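Local coordinates for polycyclic ketone monooxygenase (Myceliophthora thermophila, PDB 5MQ6), which uses FAD and NADPH to insert one oxygen atom beside the carbonyl of ketones, especially bulky polycyclic ones, giving esters or lactones, at residues F81-A86 against L92-L97; R193-E198 against V494-R499; Y218-S223 against Q554-A559. One frame throughout, in Å; residues are numbered along the deposited sequence.

Contact 1: residues F81-A86 against L92-L97; sequences FIILGA and LYAVRL. With FAD (flavin-adenine dinucleotide), chain B.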
loop_
_atom_site.group_PDB
_atom_site.type_symbol
_atom_site.label_atom_id
_atom_site.label_comp_id
_atom_site.label_asym_id
_atom_site.label_seq_id
_atom_site.Cartn_x
_atom_site.Cartn_y
_atom_site.Cartn_z
ATOM N N PHE A 81 13.295 10.054 18.981
ATOM C CA PHE A 81 12.800 9.425 17.766
ATOM C C PHE A 81 11.854 10.402 17.006
ATOM O O PHE A 81 10.919 10.984 17.582
ATOM C CB PHE A 81 11.971 8.159 18.090
ATOM C CG PHE A 81 12.750 7.100 18.775
ATOM C CD1 PHE A 81 13.539 6.223 18.056
ATOM C CD2 PHE A 81 12.752 7.000 20.171
ATOM C CE1 PHE A 81 14.314 5.273 18.699
ATOM C CE2 PHE A 81 13.547 6.036 20.821
ATOM C CZ PHE A 81 14.354 5.192 20.064
ATOM N N ILE A 82 12.098 10.543 15.722
ATOM C CA ILE A 82 11.070 11.040 14.800
ATOM C C ILE A 82 10.566 9.892 13.957
ATOM O O ILE A 82 11.322 9.171 13.291
ATOM C CB ILE A 82 11.499 12.240 13.966
ATOM C CG1 ILE A 82 11.648 13.473 14.914
ATOM C CG2 ILE A 82 10.405 12.499 12.882
ATOM C CD1 ILE A 82 12.424 14.618 14.263
ATOM N N ILE A 83 9.253 9.747 14.002
ATOM C CA ILE A 83 8.525 8.813 13.142
ATOM C C ILE A 83 7.805 9.570 12.012
ATOM O O ILE A 83 7.011 10.454 12.298
ATOM C CB ILE A 83 7.484 8.043 13.958
ATOM C CG1 ILE A 83 8.219 7.209 15.047
ATOM C CG2 ILE A 83 6.626 7.127 13.043
ATOM C CD1 ILE A 83 7.292 6.582 16.073
ATOM N N LEU A 84 8.067 9.193 10.764
ATOM C CA LEU A 84 7.383 9.814 9.639
ATOM C C LEU A 84 6.245 8.900 9.292
ATOM O O LEU A 84 6.445 7.728 8.935
ATOM C CB LEU A 84 8.321 9.994 8.447
ATOM C CG LEU A 84 7.926 10.858 7.257
ATOM C CD1 LEU A 84 9.126 11.250 6.412
ATOM C CD2 LEU A 84 7.051 10.069 6.313
ATOM N N GLY A 85 5.040 9.422 9.493
ATOM C CA GLY A 85 3.841 8.688 9.319
ATOM C C GLY A 85 3.126 8.367 10.625
ATOM O O GLY A 85 3.737 7.823 11.518
ATOM N N ALA A 86 1.831 8.632 10.649
ATOM C CA ALA A 86 0.976 8.459 11.763
ATOM C C ALA A 86 -0.211 7.529 11.384
ATOM O O ALA A 86 -1.268 7.505 12.045
ATOM C CB ALA A 86 0.508 9.817 12.208
ATOM N N LEU A 92 2.308 1.608 15.155
ATOM C CA LEU A 92 3.018 0.430 15.609
ATOM C C LEU A 92 4.425 0.726 16.053
ATOM O O LEU A 92 4.896 0.196 17.083
ATOM C CB LEU A 92 3.044 -0.611 14.508
ATOM C CG LEU A 92 1.803 -1.455 14.533
ATOM C CD1 LEU A 92 1.715 -2.266 13.173
ATOM C CD2 LEU A 92 1.849 -2.403 15.782
ATOM N N TYR A 93 5.113 1.572 15.348
ATOM C CA TYR A 93 6.483 1.928 15.814
ATOM C C TYR A 93 6.393 2.619 17.188
ATOM O O TYR A 93 7.181 2.332 18.121
ATOM C CB TYR A 93 7.141 2.973 14.890
ATOM C CG TYR A 93 7.975 2.585 13.679
ATOM C CD1 TYR A 93 8.967 1.601 13.712
ATOM C CD2 TYR A 93 7.858 3.344 12.529
ATOM C CE1 TYR A 93 9.741 1.323 12.617
ATOM C CE2 TYR A 93 8.672 3.142 11.427
ATOM C CZ TYR A 93 9.637 2.151 11.477
ATOM O OH TYR A 93 10.393 2.047 10.358
ATOM N N ALA A 94 5.438 3.543 17.310
ATOM C CA ALA A 94 5.317 4.320 18.536
ATOM C C ALA A 94 4.950 3.435 19.722
ATOM O O ALA A 94 5.609 3.485 20.813
ATOM C CB ALA A 94 4.249 5.405 18.391
ATOM N N VAL A 95 3.923 2.620 19.522
ATOM C CA VAL A 95 3.551 1.667 20.545
ATOM C C VAL A 95 4.733 0.719 20.918
ATOM O O VAL A 95 5.011 0.488 22.097
ATOM C CB VAL A 95 2.333 0.828 20.112
ATOM C CG1 VAL A 95 2.096 -0.300 21.117
ATOM C CG2 VAL A 95 1.062 1.678 20.060
ATOM N N ARG A 96 5.456 0.208 19.937
ATOM C CA ARG A 96 6.512 -0.709 20.205
ATOM C C ARG A 96 7.655 -0.025 20.971
ATOM O O ARG A 96 8.239 -0.617 21.875
ATOM C CB ARG A 96 7.067 -1.363 18.920
ATOM C CG ARG A 96 6.580 -2.758 18.584
ATOM C CD ARG A 96 5.196 -2.818 18.048
ATOM N NE ARG A 96 4.669 -4.167 17.954
ATOM C CZ ARG A 96 4.736 -4.979 16.907
ATOM N NH1 ARG A 96 5.296 -4.649 15.764
ATOM N NH2 ARG A 96 4.215 -6.156 17.036
ATOM N N LEU A 97 8.014 1.193 20.594
ATOM C CA LEU A 97 9.022 1.940 21.325
ATOM C C LEU A 97 8.603 2.143 22.804
ATOM O O LEU A 97 9.394 1.925 23.751
ATOM C CB LEU A 97 9.253 3.241 20.683
ATOM C CG LEU A 97 9.980 3.322 19.335
ATOM C CD1 LEU A 97 9.901 4.776 18.897
ATOM C CD2 LEU A 97 11.465 2.881 19.380
HETATM P PA FAD B . 0.007 4.964 5.434
HETATM O O1A FAD B . 0.076 5.292 3.979
HETATM O O2A FAD B . -1.276 4.449 6.060
HETATM O O5B FAD B . 0.441 6.274 6.255
HETATM C C5B FAD B . 1.583 6.974 5.893
HETATM C C4B FAD B . 1.326 8.452 6.105
HETATM O O4B FAD B . 2.592 9.118 5.935
HETATM C C3B FAD B . 0.349 9.109 5.135
HETATM O O3B FAD B . -0.530 9.949 5.838
HETATM C C2B FAD B . 1.233 9.920 4.230
HETATM O O2B FAD B . 0.585 11.056 3.711
HETATM C C1B FAD B . 2.370 10.271 5.166
HETATM N N9A FAD B . 3.572 10.663 4.472
HETATM C C8A FAD B . 4.210 9.966 3.489
HETATM N N7A FAD B . 5.252 10.685 3.085
HETATM C C5A FAD B . 5.308 11.846 3.759
HETATM C C6A FAD B . 6.226 12.999 3.775
HETATM N N6A FAD B . 7.273 13.157 2.992
HETATM N N1A FAD B . 5.930 13.894 4.681
HETATM C C2A FAD B . 4.853 13.814 5.498
HETATM N N3A FAD B . 3.972 12.842 5.564
HETATM C C4A FAD B . 4.174 11.830 4.663
HETATM N N1 FAD B . -3.724 -2.992 2.940
HETATM C C2 FAD B . -4.093 -4.175 3.533
HETATM O O2 FAD B . -3.246 -4.948 3.961
HETATM N N3 FAD B . -5.387 -4.502 3.653
HETATM C C4 FAD B . -6.336 -3.675 3.188
HETATM O O4 FAD B . -7.500 -4.026 3.333
HETATM C C4X FAD B . -6.049 -2.385 2.536
HETATM N N5 FAD B . -6.990 -1.522 2.025
HETATM C C5X FAD B . -6.564 -0.370 1.450
HETATM C C6 FAD B . -7.545 0.577 0.879
HETATM C C7 FAD B . -6.982 1.799 0.273
HETATM C C7M FAD B . -7.891 2.842 -0.336
HETATM C C8 FAD B . -5.516 2.068 0.205
HETATM C C8M FAD B . -4.921 3.332 -0.415
HETATM C C9 FAD B . -4.630 1.154 0.739
HETATM C C9A FAD B . -5.098 -0.043 1.352
HETATM N N10 FAD B . -4.146 -0.946 1.855
HETATM C C10 FAD B . -4.611 -2.111 2.473
HETATM C "C1'" FAD B . -2.693 -0.660 1.859
HETATM C "C2'" FAD B . -2.454 0.325 3.079
HETATM O "O2'" FAD B . -1.728 1.472 2.614
HETATM C "C3'" FAD B . -1.746 -0.327 4.316
HETATM O "O3'" FAD B . -2.543 -1.415 4.791
HETATM C "C4'" FAD B . -1.567 0.551 5.578
HETATM O "O4'" FAD B . -2.737 1.416 5.924
HETATM C "C5'" FAD B . -0.281 1.394 5.451
HETATM O "O5'" FAD B . 0.052 1.870 6.792
HETATM P P FAD B . 1.347 2.843 6.806
HETATM O O1P FAD B . 1.239 3.615 8.173
HETATM O O2P FAD B . 2.546 1.965 6.420
HETATM O O3P FAD B . 1.161 3.850 5.517
#
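L97 lays its forked end over one face of the F81 ring. Its CD2 methyl sits 3.9 Å from the ring centroid and 17° off the normal, a CH-pi contact, while L97 CD1 bears on F81 CG at 3.7 Å, at the root of the ring. I83 works differently, probing the helix with its tip. Because its CD1 is extended along the chain (chi2 170°), that methyl reaches the helix surface and touches Y93 CB at 3.8 Å and A94 CB at 4.0 Å. The shorter branch of the same residue, I83 CG2, approaches Y93 CD2 obliquely at 4.0 Å. This is the first strand and helix of a Rossmann-type beta-alpha-beta unit, continued by strand 109-112; the axes of strand 81-84 and helix 92-97 run at 154° and approach to 9.7 Å. The turn between them opens with G85 of the glycine-rich GxGxxG pattern, and G85 CA lies 3.6 Å from FAD O4B. L84 faces another way, its CD2 against the FAD adenine at C5A, 3.6 Å off. The polar end of Y93 is taken up by a hydrogen bond from its OH to the carbonyl oxygen of L221 on the neighbouring strand.

Contact 2: residues R193-E198 against V494-R499; sequences RLWSLE and VDIYGR
W195 and G498 have the nearest pair of CA atoms, 8.5 Å apart, and the strands run in roughly opposite directions without pairing directly; strand 181-189 pairs with each of them, antiparallel to one and parallel to the other. The indole of W195 reaches across strand 181-189. With CG anti to the carbonyl carbon (chi1 -73°) and the ring turned well out of the CA-CB-CG plane (chi2 100°), the six-membered end of the indole extends to the backbone of 494-499. Its CZ3 comes to 3.3 Å from the carbonyl oxygen of Y497, and CH2 is 3.9 Å from the same oxygen. Further along the chain, G498 CA lies 4.3 Å from W195 CH2; on the other side of Y497 in sequence, the CG2 branch of I496 touches W195 CZ3, also at 4.3 Å. All three neighbours meet the ring obliquely. The other end of the indole is held by a hydrogen bond from W195 NE1 to the carbonyl oxygen of P525, and W188 meets the ring edge-to-face. Just before W195, R193 and L194 both face D189 in a G1 beta bulge. R193 NE and R499 NH2 are 5.3 Å apart, like charges not in contact; R499 has salt bridges to D190 and E570, whose carboxylates probably temper any unfavourable effect of the two like charges. The direct touch is thus van der Waals packing around one close carbon-oxygen approach. Across the two segments the fit rests on packing, not polar pairing, and the indole is oriented by partners outside them, with its N-H bond fixing one end of the ring while the benzo end rests against the backbone at Y497 and G498.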
loop_
_atom_site.group_PDB
_atom_site.type_symbol
_atom_site.label_atom_id
_atom_site.label_comp_id
_atom_site.label_asym_id
_atom_site.label_seq_id
_atom_site.Cartn_x
_atom_site.Cartn_y
_atom_site.Cartn_z
ATOM N N ARG A 193 25.923 14.646 15.256
ATOM C CA ARG A 193 25.409 13.288 15.256
ATOM C C ARG A 193 23.880 13.246 15.451
ATOM O O ARG A 193 23.389 12.611 16.363
ATOM C CB ARG A 193 26.036 12.511 16.404
ATOM C CG ARG A 193 27.541 12.651 16.413
ATOM C CD ARG A 193 28.133 11.515 15.692
ATOM N NE ARG A 193 29.387 11.024 16.210
ATOM C CZ ARG A 193 29.581 10.573 17.439
ATOM N NH1 ARG A 193 28.655 10.658 18.375
ATOM N NH2 ARG A 193 30.761 10.087 17.767
ATOM N N LEU A 194 23.175 14.026 14.646
ATOM C CA LEU A 194 21.729 14.078 14.689
ATOM C C LEU A 194 21.245 14.168 13.268
ATOM O O LEU A 194 21.951 14.684 12.398
ATOM C CB LEU A 194 21.254 15.304 15.446
ATOM C CG LEU A 194 21.386 15.295 16.967
ATOM C CD1 LEU A 194 21.217 16.693 17.584
ATOM C CD2 LEU A 194 20.430 14.345 17.665
ATOM N N TRP A 195 20.054 13.622 13.037
ATOM C CA TRP A 195 19.315 13.865 11.828
ATOM C C TRP A 195 18.569 15.227 11.959
ATOM O O TRP A 195 18.058 15.528 13.034
ATOM C CB TRP A 195 18.264 12.753 11.641
ATOM C CG TRP A 195 18.875 11.493 11.240
ATOM C CD1 TRP A 195 19.159 10.416 12.064
ATOM C CD2 TRP A 195 19.322 11.157 9.959
ATOM N NE1 TRP A 195 19.772 9.400 11.332
ATOM C CE2 TRP A 195 19.853 9.809 10.028
ATOM C CE3 TRP A 195 19.270 11.805 8.716
ATOM C CZ2 TRP A 195 20.384 9.141 8.908
ATOM C CZ3 TRP A 195 19.806 11.119 7.583
ATOM C CH2 TRP A 195 20.339 9.815 7.706
ATOM N N SER A 196 18.545 16.018 10.877
ATOM C CA SER A 196 17.711 17.192 10.741
ATOM C C SER A 196 16.667 16.942 9.642
ATOM O O SER A 196 17.013 16.536 8.529
ATOM C CB SER A 196 18.555 18.336 10.267
ATOM O OG SER A 196 19.412 18.781 11.302
ATOM N N LEU A 197 15.421 17.221 9.967
ATOM C CA LEU A 197 14.365 17.179 9.012
ATOM C C LEU A 197 13.920 18.592 8.653
ATOM O O LEU A 197 13.706 19.386 9.561
ATOM C CB LEU A 197 13.198 16.426 9.597
ATOM C CG LEU A 197 13.276 14.883 9.665
ATOM C CD1 LEU A 197 14.283 14.420 10.691
ATOM C CD2 LEU A 197 11.889 14.310 9.921
ATOM N N GLU A 198 13.755 18.850 7.354
ATOM C CA GLU A 198 13.097 20.042 6.871
ATOM C C GLU A 198 11.679 19.741 6.580
ATOM O O GLU A 198 11.407 18.919 5.703
ATOM C CB GLU A 198 13.650 20.515 5.560
ATOM C CG GLU A 198 15.027 21.007 5.651
ATOM C CD GLU A 198 15.625 21.317 4.282
ATOM O OE1 GLU A 198 14.901 21.260 3.194
ATOM O OE2 GLU A 198 16.844 21.636 4.327
ATOM N N VAL A 494 11.091 12.408 -0.150
ATOM C CA VAL A 494 12.100 13.234 0.577
ATOM C C VAL A 494 13.435 13.045 -0.063
ATOM O O VAL A 494 13.699 12.037 -0.649
ATOM C CB VAL A 494 12.188 12.800 2.067
ATOM C CG1 VAL A 494 10.850 13.057 2.778
ATOM C CG2 VAL A 494 12.474 11.284 2.206
ATOM N N ASP A 495 14.320 13.992 0.075
ATOM C CA ASP A 495 15.718 13.726 -0.180
ATOM C C ASP A 495 16.333 13.314 1.155
ATOM O O ASP A 495 16.115 13.979 2.187
ATOM C CB ASP A 495 16.390 14.973 -0.679
ATOM C CG ASP A 495 15.863 15.421 -2.044
ATOM O OD1 ASP A 495 15.496 14.547 -2.875
ATOM O OD2 ASP A 495 15.819 16.648 -2.267
ATOM N N ILE A 496 17.158 12.270 1.110
ATOM C CA ILE A 496 17.810 11.734 2.306
ATOM C C ILE A 496 19.305 11.803 2.115
ATOM O O ILE A 496 19.813 11.193 1.160
ATOM C CB ILE A 496 17.374 10.282 2.622
ATOM C CG1 ILE A 496 15.868 10.260 2.824
ATOM C CG2 ILE A 496 18.023 9.769 3.934
ATOM C CD1 ILE A 496 15.216 8.973 3.226
ATOM N N TYR A 497 20.000 12.539 3.012
ATOM C CA TYR A 497 21.464 12.708 2.887
ATOM C C TYR A 497 22.072 12.164 4.158
ATOM O O TYR A 497 21.664 12.543 5.219
ATOM C CB TYR A 497 21.876 14.157 2.703
ATOM C CG TYR A 497 21.229 14.758 1.479
ATOM C CD1 TYR A 497 21.710 14.487 0.177
ATOM C CD2 TYR A 497 20.092 15.558 1.608
ATOM C CE1 TYR A 497 21.112 15.057 -0.937
ATOM C CE2 TYR A 497 19.460 16.126 0.485
ATOM C CZ TYR A 497 19.980 15.873 -0.779
ATOM O OH TYR A 497 19.315 16.447 -1.829
ATOM N N GLY A 498 23.047 11.284 4.044
ATOM C CA GLY A 498 23.689 10.715 5.195
ATOM C C GLY A 498 25.133 11.186 5.399
ATOM O O GLY A 498 25.465 12.346 5.141
ATOM N N ARG A 499 25.987 10.257 5.855
ATOM C CA ARG A 499 27.405 10.549 6.057
ATOM C C ARG A 499 28.043 11.142 4.788
ATOM O O ARG A 499 27.832 10.666 3.677
ATOM C CB ARG A 499 28.213 9.318 6.514
ATOM C CG ARG A 499 27.834 8.792 7.878
ATOM C CD ARG A 499 28.798 7.669 8.310
ATOM N NE ARG A 499 28.600 7.434 9.718
ATOM C CZ ARG A 499 28.979 8.258 10.727
ATOM N NH1 ARG A 499 29.595 9.427 10.490
ATOM N NH2 ARG A 499 28.716 7.918 11.998
#

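Contact 3: residues Y218-S223 against Q554-A559; sequences YVLLAS and QVIKTA. With FAD (flavin-adenine dinucleotide), chain B.
I556 is the helix residue that meets both Y218 and L220 on the strand, and its branches divide the work. CB is directed at the strand. From there CG1, anti to the carbonyl carbon (chi1 -71°), lies 3.9 Å from Y218 CE1, approaching the ring obliquely. The CG2 methyl goes toward the phenol end, 3.9 Å from Y218 CZ and equally far from Y218 OH. At the extended tip (chi2 167°), CD1 meets L220 CD1 at 3.9 Å, with Y218 CD1 a little farther off at 4.2 Å. Y218 and I556 lie alongside each other, pointing opposite ways, while L220 crosses I556 at an angle. The phenol hydroxyl is hydrogen-bonded to E560 OE2, one turn along the same helix, which ties the ring to the helix at its polar end as well. At the far end of the strand segment, A222 O is 3.5 Å from FAD C5B. Helix 541-562 begins at N541, whose backbone N is hydrogen-bonded to FAD. The strand thus runs toward the cofactor and the helix away from it, and the two pack together farther out: a long helix lying against the sheet of the Rossmann-type FAD-binding domain.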
loop_
_atom_site.group_PDB
_atom_site.type_symbol
_atom_site.label_atom_id
_atom_site.label_comp_id
_atom_site.label_asym_id
_atom_site.label_seq_id
_atom_site.Cartn_x
_atom_site.Cartn_y
_atom_site.Cartn_z
ATOM N N TYR A 218 17.249 9.301 16.060
ATOM C CA TYR A 218 16.804 8.296 15.153
ATOM C C TYR A 218 15.642 8.785 14.296
ATOM O O TYR A 218 14.709 9.501 14.838
ATOM C CB TYR A 218 16.263 7.152 15.987
ATOM C CG TYR A 218 17.232 6.271 16.704
ATOM C CD1 TYR A 218 17.846 5.171 16.074
ATOM C CD2 TYR A 218 17.505 6.461 18.067
ATOM C CE1 TYR A 218 18.665 4.281 16.769
ATOM C CE2 TYR A 218 18.335 5.589 18.735
ATOM C CZ TYR A 218 18.890 4.519 18.115
ATOM O OH TYR A 218 19.720 3.729 18.906
ATOM N N VAL A 219 15.639 8.354 13.039
ATOM C CA VAL A 219 14.477 8.595 12.181
ATOM C C VAL A 219 13.933 7.261 11.725
ATOM O O VAL A 219 14.621 6.483 11.192
ATOM C CB VAL A 219 14.809 9.470 10.967
ATOM C CG1 VAL A 219 13.641 9.554 9.945
ATOM C CG2 VAL A 219 15.261 10.851 11.410
ATOM N N LEU A 220 12.663 7.025 11.964
ATOM C CA LEU A 220 11.970 5.791 11.577
ATOM C C LEU A 220 10.915 6.144 10.477
ATOM O O LEU A 220 9.941 6.850 10.751
ATOM C CB LEU A 220 11.272 5.307 12.815
ATOM C CG LEU A 220 12.049 4.652 13.937
ATOM C CD1 LEU A 220 13.499 4.601 13.903
ATOM C CD2 LEU A 220 11.358 4.585 15.244
ATOM N N LEU A 221 11.071 5.635 9.277
ATOM C CA LEU A 221 10.097 5.941 8.224
ATOM C C LEU A 221 8.987 4.893 8.210
ATOM O O LEU A 221 9.247 3.702 8.068
ATOM C CB LEU A 221 10.753 5.982 6.880
ATOM C CG LEU A 221 11.924 6.914 6.736
ATOM C CD1 LEU A 221 12.409 6.741 5.322
ATOM C CD2 LEU A 221 11.756 8.383 7.056
ATOM N N ALA A 222 7.744 5.336 8.367
ATOM C CA ALA A 222 6.558 4.495 8.096
ATOM C C ALA A 222 5.680 5.310 7.113
ATOM O O ALA A 222 4.525 5.664 7.345
ATOM C CB ALA A 222 5.841 4.197 9.409
ATOM N N SER A 223 6.279 5.593 5.979
ATOM C CA SER A 223 5.783 6.613 5.024
ATOM C C SER A 223 4.785 6.001 4.088
ATOM O O SER A 223 4.244 6.732 3.210
ATOM C CB SER A 223 6.952 7.157 4.212
ATOM O OG SER A 223 7.527 6.147 3.382
ATOM N N GLN A 554 13.251 -3.842 18.085
ATOM C CA GLN A 554 14.087 -4.760 18.827
ATOM C C GLN A 554 15.614 -4.591 18.562
ATOM O O GLN A 554 16.415 -4.721 19.485
ATOM C CB GLN A 554 13.631 -6.210 18.625
ATOM C CG GLN A 554 12.280 -6.456 19.250
ATOM C CD GLN A 554 12.295 -6.284 20.772
ATOM O OE1 GLN A 554 13.192 -6.780 21.429
ATOM N NE2 GLN A 554 11.356 -5.582 21.306
ATOM N N VAL A 555 16.004 -4.288 17.317
ATOM C CA VAL A 555 17.391 -4.006 17.003
ATOM C C VAL A 555 17.862 -2.760 17.749
ATOM O O VAL A 555 18.994 -2.696 18.318
ATOM C CB VAL A 555 17.540 -3.812 15.499
ATOM C CG1 VAL A 555 18.842 -3.098 15.128
ATOM C CG2 VAL A 555 17.462 -5.182 14.810
ATOM N N ILE A 556 17.000 -1.730 17.707
ATOM C CA ILE A 556 17.317 -0.511 18.435
ATOM C C ILE A 556 17.420 -0.767 19.974
ATOM O O ILE A 556 18.321 -0.230 20.677
ATOM C CB ILE A 556 16.240 0.590 18.146
ATOM C CG1 ILE A 556 16.431 1.085 16.682
ATOM C CG2 ILE A 556 16.347 1.747 19.168
ATOM C CD1 ILE A 556 15.221 1.920 16.211
ATOM N N LYS A 557 16.456 -1.520 20.505
ATOM C CA LYS A 557 16.494 -1.928 21.925
ATOM C C LYS A 557 17.809 -2.609 22.317
ATOM O O LYS A 557 18.466 -2.235 23.345
ATOM C CB LYS A 557 15.282 -2.763 22.270
ATOM C CG LYS A 557 15.174 -3.058 23.751
ATOM C CD LYS A 557 14.043 -4.059 23.915
ATOM C CE LYS A 557 13.609 -4.163 25.340
ATOM N NZ LYS A 557 14.794 -4.541 26.122
ATOM N N THR A 558 18.225 -3.533 21.476
ATOM C CA THR A 558 19.470 -4.225 21.657
ATOM C C THR A 558 20.645 -3.282 21.680
ATOM O O THR A 558 21.466 -3.351 22.550
ATOM C CB THR A 558 19.698 -5.291 20.585
ATOM O OG1 THR A 558 18.601 -6.188 20.626
ATOM C CG2 THR A 558 20.950 -6.118 20.816
ATOM N N ALA A 559 20.737 -2.441 20.689
ATOM C CA ALA A 559 21.842 -1.509 20.546
ATOM C C ALA A 559 21.854 -0.564 21.726
ATOM O O ALA A 559 22.926 -0.384 22.349
ATOM C CB ALA A 559 21.741 -0.738 19.195
HETATM P PA FAD B . 0.007 4.964 5.434
HETATM O O1A FAD B . 0.076 5.292 3.979
HETATM O O2A FAD B . -1.276 4.449 6.060
HETATM O O5B FAD B . 0.441 6.274 6.255
HETATM C C5B FAD B . 1.583 6.974 5.893
HETATM C C4B FAD B . 1.326 8.452 6.105
HETATM O O4B FAD B . 2.592 9.118 5.935
HETATM C C3B FAD B . 0.349 9.109 5.135
HETATM O O3B FAD B . -0.530 9.949 5.838
HETATM C C2B FAD B . 1.233 9.920 4.230
HETATM O O2B FAD B . 0.585 11.056 3.711
HETATM C C1B FAD B . 2.370 10.271 5.166
HETATM N N9A FAD B . 3.572 10.663 4.472
HETATM C C8A FAD B . 4.210 9.966 3.489
HETATM N N7A FAD B . 5.252 10.685 3.085
HETATM C C5A FAD B . 5.308 11.846 3.759
HETATM C C6A FAD B . 6.226 12.999 3.775
HETATM N N6A FAD B . 7.273 13.157 2.992
HETATM N N1A FAD B . 5.930 13.894 4.681
HETATM C C2A FAD B . 4.853 13.814 5.498
HETATM N N3A FAD B . 3.972 12.842 5.564
HETATM C C4A FAD B . 4.174 11.830 4.663
HETATM N N1 FAD B . -3.724 -2.992 2.940
HETATM C C2 FAD B . -4.093 -4.175 3.533
HETATM O O2 FAD B . -3.246 -4.948 3.961
HETATM N N3 FAD B . -5.387 -4.502 3.653
HETATM C C4 FAD B . -6.336 -3.675 3.188
HETATM O O4 FAD B . -7.500 -4.026 3.333
HETATM C C4X FAD B . -6.049 -2.385 2.536
HETATM N N5 FAD B . -6.990 -1.522 2.025
HETATM C C5X FAD B . -6.564 -0.370 1.450
HETATM C C6 FAD B . -7.545 0.577 0.879
HETATM C C7 FAD B . -6.982 1.799 0.273
HETATM C C7M FAD B . -7.891 2.842 -0.336
HETATM C C8 FAD B . -5.516 2.068 0.205
HETATM C C8M FAD B . -4.921 3.332 -0.415
HETATM C C9 FAD B . -4.630 1.154 0.739
HETATM C C9A FAD B . -5.098 -0.043 1.352
HETATM N N10 FAD B . -4.146 -0.946 1.855
HETATM C C10 FAD B . -4.611 -2.111 2.473
HETATM C "C1'" FAD B . -2.693 -0.660 1.859
HETATM C "C2'" FAD B . -2.454 0.325 3.079
HETATM O "O2'" FAD B . -1.728 1.472 2.614
HETATM C "C3'" FAD B . -1.746 -0.327 4.316
HETATM O "O3'" FAD B . -2.543 -1.415 4.791
HETATM C "C4'" FAD B . -1.567 0.551 5.578
HETATM O "O4'" FAD B . -2.737 1.416 5.924
HETATM C "C5'" FAD B . -0.281 1.394 5.451
HETATM O "O5'" FAD B . 0.052 1.870 6.792
HETATM P P FAD B . 1.347 2.843 6.806
HETATM O O1P FAD B . 1.239 3.615 8.173
HETATM O O2P FAD B . 2.546 1.965 6.420
HETATM O O3P FAD B . 1.161 3.850 5.517
#

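How the contacts relate
All three contacts reach one mixed sheet. Contacts 1 and 3 are nearest, about 9 Å between centres, because strands 78-84 and 218-221 are neighbours: I82 O to L220 N (2.9 Å) and L84 O to A222 N (2.8 Å) are probable hydrogen bonds, and F81 CE1 packs 3.5 Å from Y218 CD2. Both end at FAD. Contact 2, its centre about 17 Å from that of contact 1 and about 15 Å from that of contact 3, lies on the sheet side away from their helices; there I82 CG2 meets L197 CD2 at 3.8 Å and W195 CB meets V219 CG2 at 3.6 Å. V494 also belongs to the FAD pocket, though the touching residues of contact 2 stand back from the cofactor.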